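Local coordinates for pyridoxal kinase (Entamoeba histolytica, PDB 4S1I), which probably phosphorylates pyridoxal to pyridoxal 5'-phosphate using ATP, as a dimeric, magnesium-dependent kinase of the ribokinase clan, at residues A241-Q246 / E272-T277; N19-I24 / G217-Y222; L37-A42 / Y83-D88. All coordinates share one frame; numbering follows the deposited sequence.

Interaction 1: residues A241-Q246 / E272-T277; sequences AISTLQ and ESFTIT
S243 and F274 carry this contact, in which helix 234-250 of the ribokinase-like fold receives the loop leading into edge strand 277-278. The S243 hydroxyl, anti to the carbonyl carbon at chi1 -70°, projects toward the loop and accepts the backbone amide: S273 N lies 2.8 Å from S243 OG, with a nearly straight N-H angle of 164°. The same oxygen is bonded to N239 O one helical turn back, so a small serine can join loop and helix through a single atom. S273 adds a weak, long bond from its own OG to S243 OG.

Beyond the serines the F274 ring lies against the helix. I242 crosses it at about a right angle and offers its CG2 branch, 3.9 Å from F274 CD2, an apolar pairing suited to a branched residue. The ring also touches I204 and I206 of strand 202-207, which makes phenylalanine a fitting filler between helix and sheet. Q246, an ADP-binding residue, comes up to the ring with its aliphatic part rather than its amide, whose plane is turned 62° from the ring: Q246 CG sits at the ring edge, 3.7 Å from F274 CZ.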
loop_
_atom_site.group_PDB
_atom_site.type_symbol
_atom_site.label_atom_id
_atom_site.label_comp_id
_atom_site.label_asym_id
_atom_site.label_seq_id
_atom_site.Cartn_x
_atom_site.Cartn_y
_atom_site.Cartn_z
ATOM N N ALA A 241 -7.940 -3.424 20.082
ATOM C CA ALA A 241 -8.308 -2.793 18.815
ATOM C C ALA A 241 -9.269 -1.624 19.015
ATOM O O ALA A 241 -9.055 -0.511 18.473
ATOM C CB ALA A 241 -8.852 -3.812 17.847
ATOM N N ILE A 242 -10.333 -1.854 19.780
ATOM C CA ILE A 242 -11.298 -0.782 19.949
ATOM C C ILE A 242 -10.715 0.345 20.842
ATOM O O ILE A 242 -10.970 1.522 20.592
ATOM C CB ILE A 242 -12.635 -1.340 20.423
ATOM C CG1 ILE A 242 -13.763 -0.342 20.190
ATOM C CG2 ILE A 242 -12.586 -1.675 21.853
ATOM C CD1 ILE A 242 -14.103 -0.099 18.738
ATOM N N SER A 243 -9.788 -0.017 21.725
ATOM C CA SER A 243 -9.062 0.962 22.553
ATOM C C SER A 243 -8.159 1.887 21.680
ATOM O O SER A 243 -8.126 3.088 21.858
ATOM C CB SER A 243 -8.224 0.246 23.666
ATOM O OG SER A 243 -9.130 -0.297 24.596
ATOM N N THR A 244 -7.409 1.274 20.752
ATOM C CA THR A 244 -6.577 1.976 19.832
ATOM C C THR A 244 -7.385 2.909 18.952
ATOM O O THR A 244 -7.041 4.055 18.806
ATOM C CB THR A 244 -5.716 1.025 19.019
ATOM O OG1 THR A 244 -4.767 0.409 19.942
ATOM C CG2 THR A 244 -4.972 1.770 17.925
ATOM N N LEU A 245 -8.482 2.398 18.432
ATOM C CA LEU A 245 -9.376 3.203 17.598
ATOM C C LEU A 245 -9.918 4.398 18.363
ATOM O O LEU A 245 -9.931 5.491 17.850
ATOM C CB LEU A 245 -10.512 2.408 17.104
ATOM C CG LEU A 245 -10.911 2.591 15.636
ATOM C CD1 LEU A 245 -10.148 3.468 14.629
ATOM C CD2 LEU A 245 -10.988 1.244 15.075
ATOM N N GLN A 246 -10.286 4.197 19.628
ATOM C CA GLN A 246 -10.733 5.328 20.429
ATOM C C GLN A 246 -9.672 6.362 20.652
ATOM O O GLN A 246 -9.945 7.576 20.592
ATOM C CB GLN A 246 -11.308 4.858 21.734
ATOM C CG GLN A 246 -12.647 4.183 21.488
ATOM C CD GLN A 246 -13.779 5.160 21.145
ATOM O OE1 GLN A 246 -14.268 5.160 20.041
ATOM N NE2 GLN A 246 -14.141 6.036 22.087
ATOM N N GLU A 272 -5.867 -1.881 27.083
ATOM C CA GLU A 272 -7.184 -2.486 27.025
ATOM C C GLU A 272 -8.050 -1.610 27.934
ATOM O O GLU A 272 -8.073 -1.778 29.148
ATOM C CB GLU A 272 -7.131 -3.978 27.370
ATOM C CG GLU A 272 -6.282 -4.726 26.351
ATOM C CD GLU A 272 -6.007 -6.193 26.668
ATOM O OE1 GLU A 272 -6.801 -6.758 27.418
ATOM O OE2 GLU A 272 -4.981 -6.793 26.145
ATOM N N SER A 273 -8.660 -0.582 27.342
ATOM C CA SER A 273 -9.312 0.539 28.047
ATOM C C SER A 273 -10.760 0.318 28.498
ATOM O O SER A 273 -11.311 1.153 29.233
ATOM C CB SER A 273 -9.442 1.795 27.141
ATOM O OG SER A 273 -8.203 2.201 26.650
ATOM N N PHE A 274 -11.389 -0.754 28.025
ATOM C CA PHE A 274 -12.815 -0.918 28.219
ATOM C C PHE A 274 -13.060 -2.147 29.021
ATOM O O PHE A 274 -12.165 -2.991 29.196
ATOM C CB PHE A 274 -13.500 -0.959 26.835
ATOM C CG PHE A 274 -13.424 0.371 26.103
ATOM C CD1 PHE A 274 -14.119 1.474 26.598
ATOM C CD2 PHE A 274 -12.581 0.550 25.035
ATOM C CE1 PHE A 274 -14.016 2.703 26.008
ATOM C CE2 PHE A 274 -12.483 1.784 24.428
ATOM C CZ PHE A 274 -13.200 2.855 24.912
ATOM N N THR A 275 -14.297 -2.263 29.485
ATOM C CA THR A 275 -14.718 -3.390 30.292
ATOM C C THR A 275 -15.367 -4.504 29.439
ATOM O O THR A 275 -16.261 -4.268 28.593
ATOM C CB THR A 275 -15.696 -2.927 31.350
ATOM O OG1 THR A 275 -15.035 -1.999 32.240
ATOM C CG2 THR A 275 -16.231 -4.116 32.131
ATOM N N ILE A 276 -14.900 -5.721 29.645
ATOM C CA ILE A 276 -15.507 -6.866 28.997
ATOM C C ILE A 276 -16.720 -7.268 29.821
ATOM O O ILE A 276 -16.575 -7.610 30.969
ATOM C CB ILE A 276 -14.504 -8.039 28.916
ATOM C CG1 ILE A 276 -13.223 -7.622 28.174
ATOM C CG2 ILE A 276 -15.149 -9.286 28.305
ATOM C CD1 ILE A 276 -13.527 -6.904 26.883
ATOM N N THR A 277 -17.924 -7.199 29.253
ATOM C CA THR A 277 -19.146 -7.561 29.916
ATOM C C THR A 277 -19.693 -8.890 29.360
ATOM O O THR A 277 -20.104 -8.995 28.199
ATOM C CB THR A 277 -20.130 -6.416 29.787
ATOM O OG1 THR A 277 -19.576 -5.308 30.499
ATOM C CG2 THR A 277 -21.523 -6.776 30.379
#

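Interaction 2: residues N19-I24 / G217-Y222; sequences NRCGMI and GDTLTY. With PLP (pyridoxal-5'-phosphate), chain C.
Beside the pyridoxal phosphate pocket, two helices of the ribokinase-like fold pack through C21, G22 and Y222. Their axes approach to 8.9 Å over these short segments and cross at -43°. A glycine meets an aromatic ring here: G22 CA stands 3.4 Å from the centroid of the Y222 ring, only 6° off the ring normal, a CH-pi contact over the middle of the face. Glycine suits this place because its bare CA lets the ring lie flat on the helix backbone. The tyrosine CG is anti to the carbonyl carbon, chi1 -72°, which directs the ring across the gap to helix 18-28.

At the far end of the ring the hydroxyl meets polar company. Y222 OH is 3.3 Å from N19 OD1, and both are hydrogen-bonded to T7 OG1 on strand 5-9, so one threonine ties the two helices to the sheet.

C21 fills the space nearer the ligand with a compact thiol: C21 SG touches D218 CB at 3.9 Å and lies equally far from T219 OG1, whose hydroxyl is engaged by G215 O. The carboxylate of D218 then turns to the pocket. D218 OD2 takes the backbone amide of G18, which fixes it near the start of helix 18-28, and it comes 3.2 Å from PLP O4A, with a magnesium ion about 4 Å from the side chain. An aspartate at the N-terminal end of a helix, following the ADP-binding G217 and facing the bound pyridoxal phosphate, is the arrangement typical of the GxGD motif of ribokinase-like kinases.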
loop_
_atom_site.group_PDB
_atom_site.type_symbol
_atom_site.label_atom_id
_atom_site.label_comp_id
_atom_site.label_asym_id
_atom_site.label_seq_id
_atom_site.Cartn_x
_atom_site.Cartn_y
_atom_site.Cartn_z
ATOM N N ASN A 19 -7.990 -2.193 1.515
ATOM C CA ASN A 19 -6.628 -2.730 1.561
ATOM C C ASN A 19 -5.590 -1.655 1.797
ATOM O O ASN A 19 -4.443 -1.941 2.207
ATOM C CB ASN A 19 -6.218 -3.569 0.329
ATOM C CG ASN A 19 -6.235 -5.038 0.591
ATOM O OD1 ASN A 19 -6.226 -5.489 1.740
ATOM N ND2 ASN A 19 -6.096 -5.833 -0.494
ATOM N N ARG A 20 -5.904 -0.367 1.572
ATOM C CA ARG A 20 -4.892 0.606 1.837
ATOM C C ARG A 20 -4.722 0.783 3.412
ATOM O O ARG A 20 -3.629 0.935 3.928
ATOM C CB ARG A 20 -5.288 1.921 1.115
ATOM C CG ARG A 20 -4.323 3.025 1.339
ATOM C CD ARG A 20 -2.973 2.809 0.538
ATOM N NE ARG A 20 -2.207 3.988 0.960
ATOM C CZ ARG A 20 -1.058 3.969 1.680
ATOM N NH1 ARG A 20 -0.406 2.814 1.982
ATOM N NH2 ARG A 20 -0.562 5.084 2.045
ATOM N N CYS A 21 -5.820 0.751 4.184
ATOM C CA CYS A 21 -5.738 0.635 5.631
ATOM C C CYS A 21 -5.006 -0.632 6.024
ATOM O O CYS A 21 -4.106 -0.615 6.916
ATOM C CB CYS A 21 -7.105 0.505 6.308
ATOM S SG CYS A 21 -8.105 1.978 6.121
ATOM N N GLY A 22 -5.373 -1.695 5.357
ATOM C CA GLY A 22 -4.668 -3.013 5.595
ATOM C C GLY A 22 -3.167 -2.870 5.458
ATOM O O GLY A 22 -2.390 -3.417 6.265
ATOM N N MET A 23 -2.720 -2.239 4.416
ATOM C CA MET A 23 -1.321 -2.112 4.155
ATOM C C MET A 23 -0.619 -1.387 5.269
ATOM O O MET A 23 0.393 -1.819 5.775
ATOM C CB MET A 23 -1.018 -1.449 2.764
ATOM C CG MET A 23 -1.437 -2.261 1.518
ATOM S SD MET A 23 -1.434 -1.187 -0.017
ATOM C CE MET A 23 -2.423 -2.171 -1.093
ATOM N N ILE A 24 -1.133 -0.244 5.684
ATOM C CA ILE A 24 -0.479 0.566 6.667
ATOM C C ILE A 24 -0.378 -0.209 8.011
ATOM O O ILE A 24 0.675 -0.204 8.613
ATOM C CB ILE A 24 -1.164 1.890 6.862
ATOM C CG1 ILE A 24 -1.033 2.709 5.636
ATOM C CG2 ILE A 24 -0.455 2.682 7.957
ATOM C CD1 ILE A 24 -2.127 3.761 5.379
ATOM N N GLY A 217 -13.967 1.467 10.507
ATOM C CA GLY A 217 -14.240 0.058 10.597
ATOM C C GLY A 217 -13.109 -0.785 10.040
ATOM O O GLY A 217 -12.736 -1.883 10.592
ATOM N N ASP A 218 -12.569 -0.363 8.894
ATOM C CA ASP A 218 -11.470 -1.068 8.290
ATOM C C ASP A 218 -10.249 -1.068 9.164
ATOM O O ASP A 218 -9.541 -2.098 9.250
ATOM C CB ASP A 218 -11.093 -0.463 6.917
ATOM C CG ASP A 218 -12.232 -0.535 5.907
ATOM O OD1 ASP A 218 -13.066 -1.468 5.998
ATOM O OD2 ASP A 218 -12.298 0.321 5.010
ATOM N N THR A 219 -9.940 0.061 9.770
ATOM C CA THR A 219 -8.837 0.137 10.717
ATOM C C THR A 219 -9.034 -0.881 11.862
ATOM O O THR A 219 -8.083 -1.574 12.285
ATOM C CB THR A 219 -8.653 1.565 11.191
ATOM O OG1 THR A 219 -8.350 2.383 10.036
ATOM C CG2 THR A 219 -7.539 1.706 12.190
ATOM N N LEU A 220 -10.247 -0.910 12.410
ATOM C CA LEU A 220 -10.545 -1.872 13.526
ATOM C C LEU A 220 -10.255 -3.278 13.053
ATOM O O LEU A 220 -9.592 -4.055 13.845
ATOM C CB LEU A 220 -11.956 -1.765 13.978
ATOM C CG LEU A 220 -12.485 -2.630 15.101
ATOM C CD1 LEU A 220 -11.860 -2.034 16.378
ATOM C CD2 LEU A 220 -13.957 -2.499 15.229
ATOM N N THR A 221 -10.760 -3.664 11.894
ATOM C CA THR A 221 -10.564 -4.994 11.324
ATOM C C THR A 221 -9.115 -5.395 11.272
ATOM O O THR A 221 -8.711 -6.523 11.713
ATOM C CB THR A 221 -11.173 -5.101 9.923
ATOM O OG1 THR A 221 -12.594 -5.041 10.086
ATOM C CG2 THR A 221 -10.758 -6.438 9.172
ATOM N N TYR A 222 -8.273 -4.520 10.778
ATOM C CA TYR A 222 -6.865 -4.904 10.575
ATOM C C TYR A 222 -6.020 -4.909 11.889
ATOM O O TYR A 222 -5.142 -5.694 12.039
ATOM C CB TYR A 222 -6.171 -4.130 9.487
ATOM C CG TYR A 222 -6.704 -4.572 8.132
ATOM C CD1 TYR A 222 -6.234 -5.735 7.496
ATOM C CD2 TYR A 222 -7.602 -3.815 7.461
ATOM C CE1 TYR A 222 -6.683 -6.156 6.281
ATOM C CE2 TYR A 222 -8.062 -4.246 6.211
ATOM C CZ TYR A 222 -7.613 -5.412 5.677
ATOM O OH TYR A 222 -8.050 -5.841 4.413
HETATM N N1 PLP C . -15.163 3.293 -0.874
HETATM C C2 PLP C . -14.369 2.216 -0.904
HETATM C C2A PLP C . -13.634 1.895 -2.136
HETATM C C3 PLP C . -14.216 1.347 0.215
HETATM O O3 PLP C . -13.474 0.304 0.191
HETATM C C4 PLP C . -14.944 1.632 1.422
HETATM C C4A PLP C . -14.799 0.766 2.552
HETATM O O4A PLP C . -15.082 1.005 3.665
HETATM C C5 PLP C . -15.715 2.793 1.317
HETATM C C6 PLP C . -15.778 3.558 0.157
HETATM C C5A PLP C . -16.536 3.333 2.372
HETATM O O4P PLP C . -16.465 4.684 2.038
HETATM P P PLP C . -17.707 5.686 2.205
HETATM O O1P PLP C . -18.486 5.306 3.398
HETATM O O2P PLP C . -18.575 5.660 0.995
HETATM O O3P PLP C . -16.967 6.926 2.442
#

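Interaction 3: residues L37-A42 / Y83-D88; sequences LTTHLA and YFPSSD. With PLP (pyridoxal-5'-phosphate), chain C.
T38 presses its side chain against Y83, F84 and P85, at the rim of the pyridoxal phosphate pocket. Its hydroxyl takes the position between backbone N and carbonyl carbon, chi1 62°, and from there donates to the carbonyl of the tyrosine: T38 OG1 is 2.7 Å from Y83 O, tilted 25° out of the carbonyl plane. The methyl branch, anti to the carbonyl carbon, goes to the aromatic residue next door, T38 CG2 lying 3.8 Å from F84 CD1. Threonine suits this spot because one branch is polar and the other apolar. P85 CG closes on the backbone at 3.2 Å from T38 O.

T39 has a similar torsion, but its hydroxyl bonds to Y11 O, while its methyl turns to the other segment: T39 CG2 is 4.0 Å from both Y83 CE1 and P85 CG. The tyrosine side chain extends with CG anti to the backbone N, chi1 -178°, and thereby presents a ring face to the ligand. PLP C2A stands 4.1 Å above the centre of that face. L41 CD1 reaches the same methyl group at 3.8 Å, so an aromatic and an aliphatic residue both border it.

F84 points the opposite way, between helices 87-103 and 124-133, and also meets I8 of strand 5-9. The contact thus joins the irregular part of strand 33-41 to the loop between strand 78-81 and helix 87-103.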
loop_
_atom_site.group_PDB
_atom_site.type_symbol
_atom_site.label_atom_id
_atom_site.label_comp_id
_atom_site.label_asym_id
_atom_site.label_seq_id
_atom_site.Cartn_x
_atom_site.Cartn_y
_atom_site.Cartn_z
ATOM N N LEU A 37 -5.806 -6.475 -4.904
ATOM C CA LEU A 37 -6.749 -5.345 -4.978
ATOM C C LEU A 37 -8.025 -5.670 -5.724
ATOM O O LEU A 37 -8.019 -6.472 -6.664
ATOM C CB LEU A 37 -6.073 -4.181 -5.676
ATOM C CG LEU A 37 -4.716 -3.792 -5.128
ATOM C CD1 LEU A 37 -4.169 -2.569 -5.819
ATOM C CD2 LEU A 37 -4.598 -3.712 -3.609
ATOM N N THR A 38 -9.129 -5.151 -5.268
ATOM C CA THR A 38 -10.434 -5.364 -5.945
ATOM C C THR A 38 -10.897 -4.144 -6.710
ATOM O O THR A 38 -11.860 -4.204 -7.484
ATOM C CB THR A 38 -11.570 -5.756 -4.981
ATOM O OG1 THR A 38 -11.750 -4.681 -4.057
ATOM C CG2 THR A 38 -11.220 -7.075 -4.245
ATOM N N THR A 39 -10.184 -3.018 -6.489
ATOM C CA THR A 39 -10.416 -1.774 -7.172
ATOM C C THR A 39 -9.128 -1.015 -7.305
ATOM O O THR A 39 -8.164 -1.287 -6.603
ATOM C CB THR A 39 -11.373 -0.816 -6.408
ATOM O OG1 THR A 39 -10.710 -0.290 -5.251
ATOM C CG2 THR A 39 -12.668 -1.443 -5.997
ATOM N N HIS A 40 -9.120 -0.083 -8.256
ATOM C CA HIS A 40 -8.024 0.892 -8.356
ATOM C C HIS A 40 -8.680 2.233 -8.556
ATOM O O HIS A 40 -8.929 2.662 -9.702
ATOM C CB HIS A 40 -7.014 0.567 -9.408
ATOM C CG HIS A 40 -5.890 1.538 -9.619
ATOM N ND1 HIS A 40 -5.317 1.755 -10.866
ATOM C CD2 HIS A 40 -5.254 2.372 -8.776
ATOM C CE1 HIS A 40 -4.336 2.649 -10.743
ATOM N NE2 HIS A 40 -4.263 3.015 -9.470
ATOM N N LEU A 41 -9.034 2.896 -7.463
ATOM C CA LEU A 41 -9.800 4.055 -7.491
ATOM C C LEU A 41 -8.922 5.269 -7.050
ATOM O O LEU A 41 -8.029 5.086 -6.293
ATOM C CB LEU A 41 -11.035 3.989 -6.586
ATOM C CG LEU A 41 -11.945 2.799 -6.752
ATOM C CD1 LEU A 41 -13.040 2.819 -5.733
ATOM C CD2 LEU A 41 -12.508 2.792 -8.151
ATOM N N ALA A 42 -9.244 6.459 -7.498
ATOM C CA ALA A 42 -8.533 7.665 -7.093
ATOM C C ALA A 42 -8.733 7.920 -5.643
ATOM O O ALA A 42 -7.818 8.372 -4.934
ATOM C CB ALA A 42 -9.014 8.858 -7.885
ATOM N N TYR A 83 -13.859 -5.279 0.769
ATOM C CA TYR A 83 -14.739 -4.691 -0.248
ATOM C C TYR A 83 -14.605 -5.269 -1.647
ATOM O O TYR A 83 -13.521 -5.342 -2.154
ATOM C CB TYR A 83 -14.444 -3.198 -0.321
ATOM C CG TYR A 83 -15.294 -2.369 -1.290
ATOM C CD1 TYR A 83 -15.010 -2.318 -2.598
ATOM C CD2 TYR A 83 -16.267 -1.535 -0.776
ATOM C CE1 TYR A 83 -15.747 -1.495 -3.496
ATOM C CE2 TYR A 83 -16.994 -0.732 -1.649
ATOM C CZ TYR A 83 -16.705 -0.705 -2.996
ATOM O OH TYR A 83 -17.437 0.122 -3.842
ATOM N N PHE A 84 -15.740 -5.598 -2.262
ATOM C CA PHE A 84 -15.803 -6.012 -3.699
ATOM C C PHE A 84 -16.763 -5.092 -4.490
ATOM O O PHE A 84 -17.899 -4.806 -4.037
ATOM C CB PHE A 84 -16.304 -7.437 -3.820
ATOM C CG PHE A 84 -15.453 -8.464 -3.132
ATOM C CD1 PHE A 84 -14.424 -9.094 -3.801
ATOM C CD2 PHE A 84 -15.728 -8.829 -1.810
ATOM C CE1 PHE A 84 -13.685 -10.019 -3.181
ATOM C CE2 PHE A 84 -14.976 -9.815 -1.176
ATOM C CZ PHE A 84 -13.944 -10.405 -1.900
ATOM N N PRO A 85 -16.341 -4.685 -5.674
ATOM C CA PRO A 85 -17.152 -3.839 -6.506
ATOM C C PRO A 85 -18.153 -4.607 -7.330
ATOM O O PRO A 85 -19.020 -3.960 -7.930
ATOM C CB PRO A 85 -16.093 -3.200 -7.481
ATOM C CG PRO A 85 -15.039 -4.160 -7.625
ATOM C CD PRO A 85 -14.972 -4.816 -6.266
ATOM N N SER A 86 -18.050 -5.921 -7.378
ATOM C CA SER A 86 -18.869 -6.734 -8.259
ATOM C C SER A 86 -18.934 -8.147 -7.724
ATOM O O SER A 86 -17.988 -8.555 -7.035
ATOM C CB SER A 86 -18.300 -6.689 -9.691
ATOM O OG SER A 86 -16.965 -7.243 -9.748
ATOM N N SER A 87 -20.036 -8.846 -7.957
ATOM C CA SER A 87 -20.239 -10.178 -7.435
ATOM C C SER A 87 -19.395 -11.264 -8.100
ATOM O O SER A 87 -19.076 -12.242 -7.456
ATOM C CB SER A 87 -21.705 -10.563 -7.492
ATOM O OG SER A 87 -22.145 -10.577 -8.832
ATOM N N ASP A 88 -19.032 -11.095 -9.371
ATOM C CA ASP A 88 -18.140 -12.074 -9.999
ATOM C C ASP A 88 -16.844 -12.264 -9.199
ATOM O O ASP A 88 -16.407 -13.397 -9.084
ATOM C CB ASP A 88 -17.856 -11.734 -11.488
ATOM C CG ASP A 88 -17.306 -10.355 -11.707
ATOM O OD1 ASP A 88 -16.958 -9.612 -10.726
ATOM O OD2 ASP A 88 -17.136 -9.969 -12.925
HETATM N N1 PLP C . -15.163 3.293 -0.874
HETATM C C2 PLP C . -14.369 2.216 -0.904
HETATM C C2A PLP C . -13.634 1.895 -2.136
HETATM C C3 PLP C . -14.216 1.347 0.215
HETATM O O3 PLP C . -13.474 0.304 0.191
HETATM C C4 PLP C . -14.944 1.632 1.422
HETATM C C4A PLP C . -14.799 0.766 2.552
HETATM O O4A PLP C . -15.082 1.005 3.665
HETATM C C5 PLP C . -15.715 2.793 1.317
HETATM C C6 PLP C . -15.778 3.558 0.157
HETATM C C5A PLP C . -16.536 3.333 2.372
HETATM O O4P PLP C . -16.465 4.684 2.038
HETATM P P PLP C . -17.707 5.686 2.205
HETATM O O1P PLP C . -18.486 5.306 3.398
HETATM O O2P PLP C . -18.575 5.660 0.995
HETATM O O3P PLP C . -16.967 6.926 2.442
#

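In the fold
The three contacts run across the ribokinase-like fold, whose central mixed sheet includes strands 33-41 and 277-278. Interactions 1 and 3 lie on opposite sides of the chain's centre, about 31 Å apart between centres, and interaction 2 lies near the middle, about 17 Å from interaction 1 and about 15 Å from interaction 3. Helices 216-230 and 234-250 are consecutive, and L220 packs on A241, I242 and L245 to join interactions 2 and 1. M23 and N19 touch L37, linking interaction 2 to 3. Along the chain interaction 3 nests within the loop closed by interaction 2, and interaction 1 follows. Interactions 2 and 3 border the pyridoxal phosphate, while interactions 1 and 2 hold ADP-binding residues.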